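PDB 2G4R: molybdopterin biosynthesis Mog protein from Mycobacterium tuberculosis, which probably binds molybdopterin and acts in the biosynthesis of the molybdenum cofactor. Local coordinates for residues A[47-59]-A[76-88]. Sequence-based numbering, arbitrary orientation.
Sequences DGNPVGEALHDAV and PTDTTPEHTVAVL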
ATOM      1  N   ASP A  47      -7.437  -2.565  -5.503  1.00 30.95           N
ATOM      2  CA  ASP A  47      -8.677  -2.658  -6.278  1.00 33.03           C
ATOM      3  C   ASP A  47      -9.837  -2.617  -5.284  1.00 33.53           C
ATOM      4  O   ASP A  47      -9.700  -3.035  -4.161  1.00 30.90           O
ATOM      5  CB  ASP A  47      -8.802  -4.006  -6.982  1.00 33.73           C
ATOM      6  CG  ASP A  47      -7.839  -4.198  -8.117  1.00 34.46           C
ATOM      7  OD1 ASP A  47      -7.794  -3.420  -9.107  1.00 39.48           O
ATOM      8  OD2 ASP A  47      -7.150  -5.237  -8.067  1.00 40.23           O
ATOM      9  N   GLY A  48     -10.959  -2.063  -5.672  1.00 34.92           N
ATOM     10  CA  GLY A  48     -12.138  -2.122  -4.809  1.00 34.38           C
ATOM     11  C   GLY A  48     -12.424  -0.867  -4.038  1.00 33.64           C
ATOM     12  O   GLY A  48     -12.248   0.253  -4.537  1.00 32.59           O
ATOM     13  N   ASN A  49     -12.897  -1.061  -2.822  1.00 33.25           N
ATOM     14  CA  ASN A  49     -13.310   0.051  -2.002  1.00 33.96           C
ATOM     15  C   ASN A  49     -12.287   1.182  -1.922  1.00 32.97           C
ATOM     16  O   ASN A  49     -12.689   2.356  -1.935  1.00 33.46           O
ATOM     17  CB  ASN A  49     -13.776  -0.409  -0.616  1.00 34.20           C
ATOM     18  CG  ASN A  49     -15.188  -1.085  -0.633  1.00 38.06           C
ATOM     19  OD1 ASN A  49     -16.022  -0.861  -1.522  1.00 38.57           O
ATOM     20  ND2 ASN A  49     -15.440  -1.902   0.388  1.00 38.46           N
ATOM     21  N   PRO A  50     -10.980   0.860  -1.793  1.00 31.98           N
ATOM     22  CA  PRO A  50      -9.928   1.911  -1.737  1.00 31.15           C
ATOM     23  C   PRO A  50      -9.955   2.854  -2.941  1.00 30.27           C
ATOM     24  O   PRO A  50      -9.576   4.026  -2.790  1.00 30.94           O
ATOM     25  CB  PRO A  50      -8.631   1.099  -1.698  1.00 30.63           C
ATOM     26  CG  PRO A  50      -9.077  -0.193  -1.041  1.00 31.93           C
ATOM     27  CD  PRO A  50     -10.392  -0.483  -1.613  1.00 32.13           C
ATOM     28  N   VAL A  51     -10.468   2.373  -4.083  1.00 31.13           N
ATOM     29  CA  VAL A  51     -10.691   3.223  -5.284  1.00 30.74           C
ATOM     30  C   VAL A  51     -11.807   4.255  -5.044  1.00 29.43           C
ATOM     31  O   VAL A  51     -11.623   5.480  -5.246  1.00 27.39           O
ATOM     32  CB  VAL A  51     -11.027   2.422  -6.561  1.00 30.07           C
ATOM     33  CG1 VAL A  51     -11.186   3.420  -7.772  1.00 30.95           C
ATOM     34  CG2 VAL A  51      -9.965   1.350  -6.818  1.00 31.15           C
ATOM     35  N   GLY A  52     -12.974   3.755  -4.621  1.00 30.32           N
ATOM     36  CA  GLY A  52     -14.057   4.664  -4.183  1.00 31.13           C
ATOM     37  C   GLY A  52     -13.595   5.717  -3.165  1.00 30.58           C
ATOM     38  O   GLY A  52     -13.885   6.922  -3.280  1.00 30.55           O
ATOM     39  N   GLU A  53     -12.895   5.248  -2.147  1.00 31.11           N
ATOM     40  CA  GLU A  53     -12.377   6.114  -1.086  1.00 31.99           C
ATOM     41  C   GLU A  53     -11.461   7.179  -1.647  1.00 31.49           C
ATOM     42  O   GLU A  53     -11.642   8.357  -1.337  1.00 32.41           O
ATOM     43  CB  GLU A  53     -11.618   5.293  -0.018  1.00 32.60           C
ATOM     44  CG  GLU A  53     -11.014   6.153   1.083  1.00 32.50           C
ATOM     45  CD  GLU A  53     -10.229   5.350   2.121  1.00 36.51           C
ATOM     46  OE1 GLU A  53      -9.691   4.232   1.790  1.00 46.14           O
ATOM     47  OE2 GLU A  53     -10.162   5.862   3.264  1.00 48.00           O
ATOM     48  N   ALA A  54     -10.488   6.793  -2.481  1.00 30.49           N
ATOM     49  CA  ALA A  54      -9.589   7.795  -3.098  1.00 31.15           C
ATOM     50  C   ALA A  54     -10.325   8.842  -4.012  1.00 31.03           C
ATOM     51  O   ALA A  54     -10.068  10.051  -3.966  1.00 31.30           O
ATOM     52  CB  ALA A  54      -8.517   7.104  -3.862  1.00 30.24           C
ATOM     53  N   LEU A  55     -11.293   8.384  -4.780  1.00 32.50           N
ATOM     54  CA  LEU A  55     -12.005   9.264  -5.687  1.00 31.78           C
ATOM     55  C   LEU A  55     -12.894  10.233  -4.919  1.00 32.49           C
ATOM     56  O   LEU A  55     -12.905  11.427  -5.202  1.00 31.08           O
ATOM     57  CB  LEU A  55     -12.800   8.467  -6.703  1.00 31.65           C
ATOM     58  CG  LEU A  55     -11.998   7.641  -7.722  1.00 29.47           C
ATOM     59  CD1 LEU A  55     -12.963   6.974  -8.677  1.00 33.29           C
ATOM     60  CD2 LEU A  55     -11.018   8.445  -8.472  1.00 29.81           C
ATOM     61  N   HIS A  56     -13.648   9.729  -3.965  1.00 34.04           N
ATOM     62  CA  HIS A  56     -14.528  10.609  -3.171  1.00 34.91           C
ATOM     63  C   HIS A  56     -13.691  11.673  -2.481  1.00 36.31           C
ATOM     64  O   HIS A  56     -14.017  12.847  -2.510  1.00 38.31           O
ATOM     65  CB  HIS A  56     -15.343   9.808  -2.169  1.00 35.84           C
ATOM     66  CG  HIS A  56     -16.572   9.172  -2.753  1.00 37.08           C
ATOM     67  ND1 HIS A  56     -17.644   9.899  -3.223  1.00 42.97           N
ATOM     68  CD2 HIS A  56     -16.898   7.871  -2.934  1.00 37.37           C
ATOM     69  CE1 HIS A  56     -18.582   9.075  -3.650  1.00 37.66           C
ATOM     70  NE2 HIS A  56     -18.153   7.839  -3.484  1.00 38.18           N
ATOM     71  N   ASP A  57     -12.579  11.258  -1.891  1.00 37.35           N
ATOM     72  CA  ASP A  57     -11.691  12.155  -1.231  1.00 37.67           C
ATOM     73  C   ASP A  57     -11.160  13.209  -2.191  1.00 37.69           C
ATOM     74  O   ASP A  57     -11.001  14.371  -1.817  1.00 36.88           O
ATOM     75  CB  ASP A  57     -10.540  11.383  -0.596  1.00 38.86           C
ATOM     76  CG  ASP A  57     -10.963  10.627   0.684  1.00 43.28           C
ATOM     77  OD1 ASP A  57     -12.145  10.735   1.123  1.00 51.58           O
ATOM     78  OD2 ASP A  57     -10.099   9.915   1.251  1.00 40.98           O
ATOM     79  N   ALA A  58     -10.898  12.836  -3.442  1.00 34.81           N
ATOM     80  CA  ALA A  58     -10.268  13.778  -4.321  1.00 35.63           C
ATOM     81  C   ALA A  58     -11.306  14.799  -4.835  1.00 35.85           C
ATOM     82  O   ALA A  58     -11.036  16.003  -4.930  1.00 35.96           O
ATOM     83  CB  ALA A  58      -9.526  13.051  -5.446  1.00 34.87           C
ATOM     84  N   VAL A  59     -12.508  14.327  -5.062  1.00 35.47           N
ATOM     85  CA  VAL A  59     -13.604  15.149  -5.525  1.00 37.57           C
ATOM     86  C   VAL A  59     -13.976  16.153  -4.423  1.00 38.57           C
ATOM     87  O   VAL A  59     -14.208  17.323  -4.696  1.00 38.18           O
ATOM     88  CB  VAL A  59     -14.811  14.246  -5.881  1.00 36.25           C
ATOM     89  CG1 VAL A  59     -16.152  15.026  -5.954  1.00 42.04           C
ATOM     90  CG2 VAL A  59     -14.549  13.553  -7.191  1.00 34.24           C
ATOM     91  N   PRO A  76     -11.247 -10.761 -12.635  1.00 42.53           N
ATOM     92  CA  PRO A  76     -12.196 -10.835 -11.513  1.00 41.43           C
ATOM     93  C   PRO A  76     -12.119  -9.564 -10.655  1.00 39.94           C
ATOM     94  O   PRO A  76     -13.132  -8.938 -10.313  1.00 39.37           O
ATOM     95  CB  PRO A  76     -11.700 -12.073 -10.713  1.00 42.90           C
ATOM     96  CG  PRO A  76     -10.950 -12.896 -11.692  1.00 45.19           C
ATOM     97  CD  PRO A  76     -10.324 -11.924 -12.677  1.00 42.04           C
ATOM     98  N   THR A  77     -10.889  -9.136 -10.402  1.00 39.41           N
ATOM     99  CA  THR A  77     -10.640  -8.047  -9.504  1.00 39.08           C
ATOM    100  C   THR A  77     -10.656  -6.603 -10.091  1.00 38.33           C
ATOM    101  O   THR A  77     -10.403  -5.662  -9.346  1.00 37.37           O
ATOM    102  CB  THR A  77      -9.261  -8.280  -8.868  1.00 40.95           C
ATOM    103  OG1 THR A  77      -8.283  -8.503  -9.905  1.00 44.92           O
ATOM    104  CG2 THR A  77      -9.311  -9.489  -7.957  1.00 43.43           C
ATOM    105  N   ASP A  78     -10.910  -6.440 -11.398  1.00 35.74           N
ATOM    106  CA  ASP A  78     -10.927  -5.105 -12.029  1.00 35.52           C
ATOM    107  C   ASP A  78     -12.254  -4.408 -11.806  1.00 34.63           C
ATOM    108  O   ASP A  78     -13.203  -4.704 -12.504  1.00 34.96           O
ATOM    109  CB  ASP A  78     -10.739  -5.242 -13.538  1.00 34.81           C
ATOM    110  CG  ASP A  78      -9.384  -5.732 -13.920  1.00 33.94           C
ATOM    111  OD1 ASP A  78      -8.391  -5.364 -13.289  1.00 36.95           O
ATOM    112  OD2 ASP A  78      -9.323  -6.476 -14.895  1.00 35.13           O
ATOM    113  N   THR A  79     -12.335  -3.509 -10.835  1.00 33.41           N
ATOM    114  CA  THR A  79     -13.566  -2.772 -10.570  1.00 33.44           C
ATOM    115  C   THR A  79     -13.414  -1.240 -10.608  1.00 31.48           C
ATOM    116  O   THR A  79     -14.261  -0.524 -10.118  1.00 33.12           O
ATOM    117  CB  THR A  79     -14.141  -3.209  -9.194  1.00 35.21           C
ATOM    118  OG1 THR A  79     -13.155  -2.979  -8.180  1.00 34.55           O
ATOM    119  CG2 THR A  79     -14.496  -4.708  -9.234  1.00 37.52           C
ATOM    120  N   THR A  80     -12.341  -0.720 -11.209  1.00 30.99           N
ATOM    121  CA  THR A  80     -12.136   0.719 -11.292  1.00 29.33           C
ATOM    122  C   THR A  80     -13.352   1.422 -11.975  1.00 28.81           C
ATOM    123  O   THR A  80     -13.813   2.453 -11.492  1.00 28.28           O
ATOM    124  CB  THR A  80     -10.756   1.079 -11.947  1.00 29.30           C
ATOM    125  OG1 THR A  80      -9.636   0.564 -11.169  1.00 26.18           O
ATOM    126  CG2 THR A  80     -10.600   2.584 -12.087  1.00 30.94           C
ATOM    127  N   PRO A  81     -13.855   0.898 -13.108  1.00 28.21           N
ATOM    128  CA  PRO A  81     -14.958   1.586 -13.850  1.00 30.16           C
ATOM    129  C   PRO A  81     -16.212   1.708 -12.965  1.00 29.25           C
ATOM    130  O   PRO A  81     -16.828   2.747 -12.881  1.00 29.97           O
ATOM    131  CB  PRO A  81     -15.236   0.602 -15.008  1.00 29.79           C
ATOM    132  CG  PRO A  81     -14.025  -0.131 -15.176  1.00 32.37           C
ATOM    133  CD  PRO A  81     -13.464  -0.324 -13.799  1.00 28.77           C
ATOM    134  N   GLU A  82     -16.535   0.643 -12.247  1.00 30.63           N
ATOM    135  CA  GLU A  82     -17.660   0.671 -11.312  1.00 30.94           C
ATOM    136  C   GLU A  82     -17.515   1.711 -10.243  1.00 30.48           C
ATOM    137  O   GLU A  82     -18.445   2.475  -9.999  1.00 29.96           O
ATOM    138  CB  GLU A  82     -17.856  -0.708 -10.640  1.00 32.52           C
ATOM    139  CG  GLU A  82     -18.464  -1.771 -11.490  1.00 36.26           C
ATOM    140  CD  GLU A  82     -17.527  -2.388 -12.539  1.00 41.34           C
ATOM    141  OE1 GLU A  82     -16.290  -2.174 -12.519  1.00 42.09           O
ATOM    142  OE2 GLU A  82     -18.067  -3.103 -13.413  1.00 45.67           O
ATOM    143  N   HIS A  83     -16.386   1.721  -9.550  1.00 30.10           N
ATOM    144  CA  HIS A  83     -16.137   2.739  -8.538  1.00 30.64           C
ATOM    145  C   HIS A  83     -16.133   4.184  -9.056  1.00 31.89           C
ATOM    146  O   HIS A  83     -16.538   5.098  -8.319  1.00 31.61           O
ATOM    147  CB  HIS A  83     -14.885   2.459  -7.716  1.00 31.09           C
ATOM    148  CG  HIS A  83     -15.054   1.334  -6.757  1.00 32.45           C
ATOM    149  ND1 HIS A  83     -15.619   1.499  -5.506  1.00 32.86           N
ATOM    150  CD2 HIS A  83     -14.811   0.009  -6.889  1.00 32.60           C
ATOM    151  CE1 HIS A  83     -15.684   0.324  -4.900  1.00 32.73           C
ATOM    152  NE2 HIS A  83     -15.167  -0.591  -5.700  1.00 29.05           N
ATOM    153  N   THR A  84     -15.658   4.379 -10.295  1.00 31.43           N
ATOM    154  CA  THR A  84     -15.605   5.685 -10.957  1.00 30.65           C
ATOM    155  C   THR A  84     -17.031   6.143 -11.303  1.00 30.51           C
ATOM    156  O   THR A  84     -17.421   7.290 -11.004  1.00 29.75           O
ATOM    157  CB  THR A  84     -14.713   5.581 -12.241  1.00 29.97           C
ATOM    158  OG1 THR A  84     -13.412   5.067 -11.887  1.00 29.58           O
ATOM    159  CG2 THR A  84     -14.550   6.901 -12.972  1.00 33.04           C
ATOM    160  N   VAL A  85     -17.777   5.267 -11.971  1.00 30.78           N
ATOM    161  CA  VAL A  85     -19.168   5.560 -12.310  1.00 31.84           C
ATOM    162  C   VAL A  85     -19.951   5.935 -11.035  1.00 32.71           C
ATOM    163  O   VAL A  85     -20.777   6.839 -11.087  1.00 32.29           O
ATOM    164  CB  VAL A  85     -19.894   4.384 -12.994  1.00 30.94           C
ATOM    165  CG1 VAL A  85     -21.484   4.645 -13.078  1.00 33.30           C
ATOM    166  CG2 VAL A  85     -19.316   4.100 -14.401  1.00 34.98           C
ATOM    167  N   ALA A  86     -19.687   5.257  -9.917  1.00 32.56           N
ATOM    168  CA  ALA A  86     -20.421   5.544  -8.672  1.00 34.09           C
ATOM    169  C   ALA A  86     -20.203   6.972  -8.216  1.00 35.15           C
ATOM    170  O   ALA A  86     -21.128   7.606  -7.749  1.00 37.06           O
ATOM    171  CB  ALA A  86     -20.010   4.557  -7.530  1.00 34.19           C
ATOM    172  N   VAL A  87     -18.976   7.467  -8.340  1.00 34.23           N
ATOM    173  CA  VAL A  87     -18.628   8.820  -7.951  1.00 33.60           C
ATOM    174  C   VAL A  87     -19.089   9.873  -8.965  1.00 33.25           C
ATOM    175  O   VAL A  87     -19.406  10.999  -8.603  1.00 32.02           O
ATOM    176  CB  VAL A  87     -17.095   8.934  -7.736  1.00 34.10           C
ATOM    177  CG1 VAL A  87     -16.674  10.321  -7.447  1.00 37.64           C
ATOM    178  CG2 VAL A  87     -16.668   8.058  -6.578  1.00 36.04           C
ATOM    179  N   LEU A  88     -19.141   9.505 -10.240  1.00 33.05           N
ATOM    180  CA  LEU A  88     -19.422  10.474 -11.316  1.00 32.50           C
ATOM    181  C   LEU A  88     -20.849  10.990 -11.282  1.00 32.50           C
ATOM    182  O   LEU A  88     -21.756  10.242 -10.926  1.00 33.29           O
ATOM    183  CB  LEU A  88     -19.169   9.827 -12.678  1.00 30.70           C
ATOM    184  CG  LEU A  88     -17.698   9.683 -13.079  1.00 27.89           C
ATOM    185  CD1 LEU A  88     -17.508   9.042 -14.489  1.00 35.65           C
ATOM    186  CD2 LEU A  88     -17.038  10.996 -13.048  1.00 27.77           C
TER
HETATM  187  O   HOH W   1     -10.020  -2.197  -9.707  1.00 34.77           O
HETATM  188  O   HOH W   2      -7.366  -6.273 -11.030  1.00 43.65           O
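T77 meets D47 directly and through a water. This water lies between T77 OG1, D47 OD2 and D78 OD1, and T77 OG1 is also hydrogen-bonded to S75 OG. The carbonyl oxygen of T77 comes 3.2 Å from the carboxylate carbon, D47 CG. D47 OD1 and T77 O, 3.4 Å apart, are two acceptors and do not bond. A second water donates to D47 OD1 at 2.6 Å. It accepts from the backbone N of T79 and donates to T80 OG1, so it ties the carboxylate to the start of helix 80-87. H83 follows one turn on. Its ring lies under the backbone of G48, whose O stands 3.3 Å above the ring plane, over the centre. N49 OD1 comes to the ring edge at CE1. G52 has no side chain, and its CA comes within 5.2 Å of the CA of H83. Helices 49-59 and 80-87 pack side by side at 35°, their axes 8.9 Å apart, on one side of the mixed sheet of the probable molybdopterin-binding domain. L55 CD1 rests on T84 CA, at 3.7 Å. V87 ends the row. Its CG1, anti to the backbone N (chi1 175°), reaches V59 CG2. Its CG2, beside the backbone N, lies over the H56 ring face toward NE2 in a CH-pi contact, 3.6 Å from the centroid.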